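Long-range contact in estrogen receptor (Crassostrea gigas, PDB 4N1Y), which probably regulates transcription as an estrogen-receptor member of the nuclear hormone receptors, apparently constitutively active, without needing hormone: residues N133-E139 against T176-H181. Numbering follows the deposited sequence.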
loop_
_atom_site.group_PDB
_atom_site.type_symbol
_atom_site.label_atom_id
_atom_site.label_comp_id
_atom_site.label_asym_id
_atom_site.label_seq_id
_atom_site.Cartn_x
_atom_site.Cartn_y
_atom_site.Cartn_z
ATOM N N ASN B 133 -1.176 -4.132 18.598
ATOM C CA ASN B 133 -0.284 -2.999 18.824
ATOM C C ASN B 133 -0.835 -1.960 19.789
ATOM O O ASN B 133 -0.273 -0.875 19.926
ATOM C CB ASN B 133 0.054 -2.332 17.510
ATOM C CG ASN B 133 1.028 -3.132 16.714
ATOM O OD1 ASN B 133 2.204 -3.217 17.069
ATOM N ND2 ASN B 133 0.554 -3.743 15.632
ATOM N N HIS B 134 -1.953 -2.295 20.425
ATOM C CA HIS B 134 -2.572 -1.452 21.443
ATOM C C HIS B 134 -2.733 -0.025 20.957
ATOM O O HIS B 134 -2.376 0.930 21.647
ATOM C CB HIS B 134 -1.753 -1.507 22.718
ATOM C CG HIS B 134 -1.686 -2.878 23.310
ATOM N ND1 HIS B 134 -2.739 -3.448 23.991
ATOM C CD2 HIS B 134 -0.702 -3.809 23.290
ATOM C CE1 HIS B 134 -2.399 -4.662 24.385
ATOM N NE2 HIS B 134 -1.168 -4.905 23.973
ATOM N N LEU B 135 -3.244 0.097 19.737
ATOM C CA LEU B 135 -3.420 1.381 19.089
ATOM C C LEU B 135 -4.426 2.255 19.832
ATOM O O LEU B 135 -5.536 1.817 20.126
ATOM C CB LEU B 135 -3.872 1.181 17.651
ATOM C CG LEU B 135 -3.704 2.420 16.785
ATOM C CD1 LEU B 135 -2.296 2.469 16.239
ATOM C CD2 LEU B 135 -4.752 2.455 15.681
ATOM N N HIS B 136 -4.022 3.490 20.129
ATOM C CA HIS B 136 -4.873 4.483 20.778
ATOM C C HIS B 136 -5.711 5.257 19.737
ATOM O O HIS B 136 -5.331 5.310 18.559
ATOM C CB HIS B 136 -3.995 5.433 21.576
ATOM C CG HIS B 136 -4.749 6.320 22.515
ATOM N ND1 HIS B 136 -5.269 7.541 22.136
ATOM C CD2 HIS B 136 -5.053 6.169 23.826
ATOM C CE1 HIS B 136 -5.870 8.097 23.172
ATOM N NE2 HIS B 136 -5.756 7.284 24.209
ATOM N N LYS B 137 -6.855 5.814 20.149
ATOM C CA LYS B 137 -7.691 6.613 19.239
ATOM C C LYS B 137 -6.887 7.735 18.582
ATOM O O LYS B 137 -6.938 7.915 17.348
ATOM C CB LYS B 137 -8.893 7.214 19.962
ATOM C CG LYS B 137 -9.873 7.898 19.019
ATOM C CD LYS B 137 -10.876 8.740 19.788
ATOM C CE LYS B 137 -11.828 9.500 18.867
ATOM N NZ LYS B 137 -12.978 10.077 19.636
ATOM N N ASP B 138 -6.135 8.473 19.406
ATOM C CA ASP B 138 -5.289 9.555 18.911
ATOM C C ASP B 138 -4.363 9.099 17.807
ATOM O O ASP B 138 -4.091 9.846 16.875
ATOM C CB ASP B 138 -4.467 10.164 20.035
ATOM C CG ASP B 138 -5.308 10.947 20.992
ATOM O OD1 ASP B 138 -6.495 11.186 20.683
ATOM O OD2 ASP B 138 -4.775 11.341 22.043
ATOM N N GLU B 139 -3.851 7.884 17.923
ATOM C CA GLU B 139 -3.007 7.362 16.870
ATOM C C GLU B 139 -3.850 7.109 15.629
ATOM O O GLU B 139 -3.412 7.410 14.523
ATOM C CB GLU B 139 -2.300 6.093 17.324
ATOM C CG GLU B 139 -1.510 6.284 18.615
ATOM C CD GLU B 139 -0.789 5.015 19.052
ATOM O OE1 GLU B 139 -1.365 4.270 19.876
ATOM O OE2 GLU B 139 0.340 4.759 18.577
ATOM N N THR B 176 2.954 11.172 19.538
ATOM C CA THR B 176 1.805 10.484 20.109
ATOM C C THR B 176 2.175 9.055 20.452
ATOM O O THR B 176 1.704 8.499 21.446
ATOM C CB THR B 176 0.614 10.522 19.154
ATOM O OG1 THR B 176 0.284 11.892 18.925
ATOM C CG2 THR B 176 -0.604 9.852 19.767
ATOM N N ALA B 177 3.054 8.476 19.648
ATOM C CA ALA B 177 3.519 7.132 19.923
ATOM C C ALA B 177 4.383 7.112 21.169
ATOM O O ALA B 177 4.355 6.159 21.947
ATOM C CB ALA B 177 4.278 6.600 18.757
ATOM N N GLN B 178 5.143 8.180 21.367
ATOM C CA GLN B 178 5.989 8.244 22.532
ATOM C C GLN B 178 5.114 8.328 23.778
ATOM O O GLN B 178 5.436 7.742 24.809
ATOM C CB GLN B 178 6.950 9.430 22.444
ATOM C CG GLN B 178 7.947 9.551 23.625
ATOM C CD GLN B 178 8.850 8.336 23.806
ATOM O OE1 GLN B 178 8.921 7.466 22.947
ATOM N NE2 GLN B 178 9.532 8.270 24.938
ATOM N N LYS B 179 3.984 9.018 23.658
ATOM C CA LYS B 179 3.072 9.220 24.784
ATOM C C LYS B 179 2.431 7.902 25.249
ATOM O O LYS B 179 2.436 7.586 26.427
ATOM C CB LYS B 179 1.993 10.239 24.412
ATOM C CG LYS B 179 1.197 10.726 25.584
ATOM C CD LYS B 179 -0.039 11.490 25.151
ATOM C CE LYS B 179 -0.776 12.011 26.384
ATOM N NZ LYS B 179 -1.939 12.887 26.072
ATOM N N TYR B 180 1.848 7.151 24.319
ATOM C CA TYR B 180 1.127 5.937 24.685
ATOM C C TYR B 180 2.007 4.701 24.641
ATOM O O TYR B 180 1.630 3.661 25.178
ATOM C CB TYR B 180 -0.088 5.735 23.777
ATOM C CG TYR B 180 -1.065 6.861 23.880
ATOM C CD1 TYR B 180 -1.807 7.048 25.040
ATOM C CD2 TYR B 180 -1.222 7.766 22.838
ATOM C CE1 TYR B 180 -2.694 8.098 25.152
ATOM C CE2 TYR B 180 -2.106 8.813 22.935
ATOM C CZ TYR B 180 -2.843 8.979 24.092
ATOM O OH TYR B 180 -3.727 10.031 24.194
ATOM N N HIS B 181 3.167 4.792 23.991
ATOM C CA HIS B 181 4.045 3.626 23.919
ATOM C C HIS B 181 5.527 3.988 24.046
ATOM O O HIS B 181 6.298 3.705 23.142
ATOM C CB HIS B 181 3.818 2.879 22.602
ATOM C CG HIS B 181 2.374 2.697 22.251
ATOM N ND1 HIS B 181 1.586 1.719 22.816
ATOM C CD2 HIS B 181 1.583 3.357 21.371
ATOM C CE1 HIS B 181 0.365 1.797 22.315
ATOM N NE2 HIS B 181 0.339 2.779 21.432
#
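His136 has two tasks that its t rotamer (chi1 -168°) makes compatible. His136 ND1 accepts from Asp138 N at 3.0 Å, capping the start of helix 137-149, while its ring makes a face-to-face stack with that of Tyr180, with centroids 3.6 Å apart and planes at 13°. Tyr180, in the m rotamer, sends its OH to Asp138 OD2 (2.7 Å); the other carboxylate oxygen, OD1, is hydrogen-bonded to Asn15 of helix 7-15. Glu139 completes a capping box, its OE1 accepting from His136 N at 2.8 Å. In this largely helical sandwich, the fold of nuclear receptor ligand-binding domains, the contact thus joins the N-terminus of helix 137-149 to the C-terminal end of helix 159-180. The same Glu139 OE1 also accepts from His181 NE2 (2.7 Å, N-H...acceptor angle 151°), and OE2 is hydrogen-bonded to His187, tying in helix 187-215. Beyond the helix end, the His181 ring turns its edge to the Schellman turn that closes helix 117-132, where His181 CE1 lies 3.0 Å from His134 O. Deeper in, Thr176 CG2 packs 3.9 Å from both Asp138 CB and Glu139 CG.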